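Tylactone synthase starter module and modules 1 & 2 (Streptomyces fradiae, PDB 2Z5L) probably reduces the beta-keto group of a polyketide intermediate with a set stereochemistry, as the first ketoreductase of the tylosin polyketide synthase. Local coordinates at residues A[116-129]-A[160-172]. Residues are numbered along the deposited sequence; the frame is centred on the assembly and turned at random.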
# COMPACT_ATOMS: atom_id res chain seq x y z
N VAL A 116 9.87 -14.70 -1.35
CA VAL A 116 10.60 -14.67 -0.09
C VAL A 116 9.94 -13.63 0.81
O VAL A 116 9.95 -12.44 0.50
CB VAL A 116 12.08 -14.29 -0.28
CG1 VAL A 116 12.76 -14.16 1.08
CG2 VAL A 116 12.78 -15.34 -1.12
N PRO A 117 9.34 -14.07 1.94
CA PRO A 117 8.66 -13.19 2.90
C PRO A 117 9.62 -12.27 3.65
O PRO A 117 9.94 -12.53 4.81
CB PRO A 117 7.98 -14.17 3.85
CG PRO A 117 7.80 -15.40 3.02
CD PRO A 117 9.10 -15.49 2.28
N SER A 118 10.07 -11.21 3.02
CA SER A 118 10.97 -10.29 3.70
C SER A 118 10.97 -8.97 2.96
O SER A 118 10.74 -8.92 1.76
CB SER A 118 12.39 -10.85 3.72
OG SER A 118 13.02 -10.67 2.46
N THR A 119 11.25 -7.90 3.70
CA THR A 119 11.30 -6.58 3.11
C THR A 119 12.50 -6.51 2.19
O THR A 119 12.50 -5.78 1.20
CB THR A 119 11.42 -5.50 4.18
OG1 THR A 119 10.31 -5.60 5.08
CG2 THR A 119 11.41 -4.13 3.53
N ASP A 120 13.54 -7.28 2.51
CA ASP A 120 14.74 -7.31 1.68
C ASP A 120 14.34 -7.75 0.28
O ASP A 120 14.91 -7.29 -0.71
CB ASP A 120 15.75 -8.29 2.26
CG ASP A 120 16.80 -7.61 3.10
OD1 ASP A 120 16.44 -6.63 3.80
OD2 ASP A 120 17.97 -8.06 3.07
N ALA A 121 13.37 -8.65 0.22
CA ALA A 121 12.88 -9.16 -1.05
C ALA A 121 12.26 -8.01 -1.84
O ALA A 121 12.46 -7.92 -3.04
CB ALA A 121 11.85 -10.26 -0.81
N VAL A 122 11.49 -7.18 -1.15
CA VAL A 122 10.86 -6.02 -1.78
C VAL A 122 11.93 -5.07 -2.28
O VAL A 122 11.85 -4.53 -3.39
CB VAL A 122 9.97 -5.28 -0.79
CG1 VAL A 122 9.20 -4.16 -1.52
CG2 VAL A 122 9.00 -6.26 -0.16
N ARG A 123 12.95 -4.86 -1.45
CA ARG A 123 14.04 -3.98 -1.83
C ARG A 123 14.74 -4.52 -3.07
O ARG A 123 14.96 -3.78 -4.03
CB ARG A 123 15.04 -3.85 -0.68
CG ARG A 123 14.45 -3.23 0.59
CD ARG A 123 15.55 -2.96 1.61
NE ARG A 123 15.02 -2.46 2.87
CZ ARG A 123 14.59 -3.24 3.86
NH1 ARG A 123 14.63 -4.57 3.73
NH2 ARG A 123 14.12 -2.70 4.97
N THR A 124 15.04 -5.82 -3.07
CA THR A 124 15.71 -6.45 -4.20
C THR A 124 14.82 -6.51 -5.43
O THR A 124 15.32 -6.52 -6.55
CB THR A 124 16.16 -7.89 -3.88
OG1 THR A 124 16.80 -7.93 -2.59
CG2 THR A 124 17.15 -8.36 -4.93
N SER A 125 13.50 -6.56 -5.22
CA SER A 125 12.54 -6.61 -6.32
C SER A 125 12.53 -5.25 -7.01
O SER A 125 12.52 -5.15 -8.24
CB SER A 125 11.14 -6.95 -5.81
OG SER A 125 11.07 -8.30 -5.37
N ILE A 126 12.54 -4.19 -6.20
CA ILE A 126 12.56 -2.84 -6.74
C ILE A 126 13.86 -2.69 -7.53
O ILE A 126 13.87 -2.15 -8.64
CB ILE A 126 12.43 -1.79 -5.59
CG1 ILE A 126 10.98 -1.80 -5.09
CG2 ILE A 126 12.85 -0.39 -6.06
CD1 ILE A 126 10.72 -0.96 -3.91
N ALA A 127 14.95 -3.20 -6.96
CA ALA A 127 16.27 -3.16 -7.59
C ALA A 127 16.25 -3.87 -8.96
O ALA A 127 16.89 -3.42 -9.91
CB ALA A 127 17.31 -3.83 -6.68
N LEU A 128 15.51 -4.98 -9.06
CA LEU A 128 15.41 -5.73 -10.31
C LEU A 128 14.76 -4.89 -11.40
O LEU A 128 15.22 -4.86 -12.54
CB LEU A 128 14.58 -7.01 -10.11
CG LEU A 128 14.07 -7.75 -11.37
CD1 LEU A 128 15.24 -8.31 -12.17
CD2 LEU A 128 13.13 -8.86 -10.95
N LEU A 129 13.67 -4.21 -11.05
CA LEU A 129 12.97 -3.37 -12.01
C LEU A 129 13.88 -2.24 -12.46
O LEU A 129 14.01 -1.98 -13.67
CB LEU A 129 11.69 -2.79 -11.39
CG LEU A 129 10.83 -1.90 -12.30
CD1 LEU A 129 10.61 -2.61 -13.63
CD2 LEU A 129 9.51 -1.59 -11.63
N ASP A 160 2.75 -9.20 4.93
CA ASP A 160 3.47 -7.96 4.66
C ASP A 160 4.32 -7.88 3.37
O ASP A 160 3.99 -7.14 2.44
CB ASP A 160 4.35 -7.60 5.86
CG ASP A 160 4.89 -6.18 5.78
OD1 ASP A 160 6.10 -6.01 5.49
OD2 ASP A 160 4.10 -5.24 6.00
N ALA A 161 5.40 -8.65 3.34
CA ALA A 161 6.29 -8.68 2.19
C ALA A 161 5.54 -8.66 0.85
O ALA A 161 5.81 -7.81 -0.00
CB ALA A 161 7.21 -9.91 2.27
N GLY A 162 4.60 -9.58 0.66
CA GLY A 162 3.86 -9.60 -0.59
C GLY A 162 2.97 -8.39 -0.83
O GLY A 162 2.86 -7.91 -1.96
N ALA A 163 2.31 -7.90 0.22
CA ALA A 163 1.43 -6.74 0.08
C ALA A 163 2.20 -5.50 -0.37
O ALA A 163 1.69 -4.69 -1.15
CB ALA A 163 0.71 -6.46 1.41
N GLN A 164 3.43 -5.35 0.12
CA GLN A 164 4.27 -4.21 -0.23
C GLN A 164 4.58 -4.16 -1.72
O GLN A 164 4.51 -3.10 -2.35
CB GLN A 164 5.59 -4.27 0.54
CG GLN A 164 5.50 -3.83 1.99
CD GLN A 164 6.88 -3.60 2.59
OE1 GLN A 164 7.70 -2.92 1.98
NE2 GLN A 164 7.15 -4.16 3.77
N LEU A 165 4.94 -5.32 -2.28
CA LEU A 165 5.29 -5.46 -3.69
C LEU A 165 4.11 -5.11 -4.60
O LEU A 165 4.29 -4.50 -5.66
CB LEU A 165 5.74 -6.90 -3.99
CG LEU A 165 7.16 -7.16 -4.51
CD1 LEU A 165 7.22 -8.58 -5.06
CD2 LEU A 165 7.51 -6.16 -5.61
N TRP A 166 2.91 -5.51 -4.22
CA TRP A 166 1.76 -5.18 -5.05
C TRP A 166 1.60 -3.67 -5.04
O TRP A 166 1.30 -3.08 -6.07
CB TRP A 166 0.50 -5.87 -4.52
CG TRP A 166 0.39 -7.28 -4.99
CD1 TRP A 166 1.23 -8.33 -4.67
CD2 TRP A 166 -0.59 -7.81 -5.88
NE1 TRP A 166 0.81 -9.47 -5.32
CE2 TRP A 166 -0.30 -9.18 -6.06
CE3 TRP A 166 -1.70 -7.25 -6.54
CZ2 TRP A 166 -1.07 -10.00 -6.88
CZ3 TRP A 166 -2.47 -8.07 -7.36
CH2 TRP A 166 -2.14 -9.44 -7.52
N GLY A 167 1.84 -3.06 -3.88
CA GLY A 167 1.74 -1.62 -3.78
C GLY A 167 2.70 -0.95 -4.74
O GLY A 167 2.33 -0.08 -5.52
N PHE A 168 3.95 -1.38 -4.68
CA PHE A 168 4.99 -0.83 -5.54
C PHE A 168 4.74 -1.17 -7.00
O PHE A 168 5.01 -0.36 -7.90
CB PHE A 168 6.34 -1.42 -5.16
CG PHE A 168 7.44 -1.04 -6.08
CD1 PHE A 168 8.01 0.23 -6.00
CD2 PHE A 168 7.88 -1.91 -7.06
CE1 PHE A 168 9.00 0.63 -6.88
CE2 PHE A 168 8.87 -1.53 -7.94
CZ PHE A 168 9.44 -0.25 -7.86
N GLY A 169 4.25 -2.38 -7.22
CA GLY A 169 3.98 -2.85 -8.57
C GLY A 169 3.07 -1.93 -9.36
O GLY A 169 3.30 -1.69 -10.54
N ARG A 170 2.02 -1.43 -8.70
CA ARG A 170 1.05 -0.52 -9.31
C ARG A 170 1.66 0.83 -9.68
O ARG A 170 1.21 1.50 -10.62
CB ARG A 170 -0.15 -0.33 -8.38
CG ARG A 170 -0.88 -1.65 -8.08
CD ARG A 170 -2.13 -1.43 -7.24
NE ARG A 170 -1.86 -1.42 -5.80
CZ ARG A 170 -2.00 -2.48 -5.02
NH1 ARG A 170 -2.41 -3.64 -5.53
NH2 ARG A 170 -1.73 -2.38 -3.73
N VAL A 171 2.68 1.23 -8.94
CA VAL A 171 3.36 2.48 -9.22
C VAL A 171 4.22 2.24 -10.46
O VAL A 171 4.33 3.11 -11.33
CB VAL A 171 4.27 2.90 -8.04
CG1 VAL A 171 5.14 4.09 -8.45
CG2 VAL A 171 3.41 3.26 -6.84
N ALA A 172 4.82 1.05 -10.54
CA ALA A 172 5.67 0.71 -11.69
C ALA A 172 4.88 0.74 -13.00
O ALA A 172 5.39 1.19 -14.02
CB ALA A 172 6.29 -0.67 -11.49
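Ile126 covers one face of the Phe168 ring. These residues join two neighbouring helices, 119-135 and 160-175, which follow parallel strands 107-111 and 140-147 in what is probably the N-terminal structural subdomain, a Rossmann-like fold, of this ketoreductase. The axes run nearly parallel, 25° apart, and approach to 8.8 Å. Ile126 CG1 sits over the centre of the Phe168 ring, 3.4 Å from the centroid, in a CH-pi contact. Ile126 CD1 reaches on to Phe168 CD1. Phe168 has CG anti to the backbone N (chi1 174°), which carries the ring across to Ile126. Leu129 CD2 meets Phe168 CE2 at 3.7 Å and presses more tightly on Ala172 CB, at 3.4 Å. Toward the helix starts, Val122 crosses Gln164 at about a right angle. Val122 CG2 rests 3.6 Å from Ala161 O. Leu165 CD2 packs on Ser125 CB, while Ser125 OG turns back to bond Ala121 O. Ala161 CB fits against the inverse gamma turn centred on Pro117, 3.2 Å from Ser118 N. Further out, Phe359 of helix 356-376 touches both Ile126 and Gln164, and Trp180 touches Leu129 and Ala172. Ser118 OG caps helix 119-135 by accepting from Ala121 N. The Gln164 amide is held within its own helix: NE2 donates to Asp160 OD1 at 2.7 Å, on the syn side of the carboxylate but 33° out of its plane.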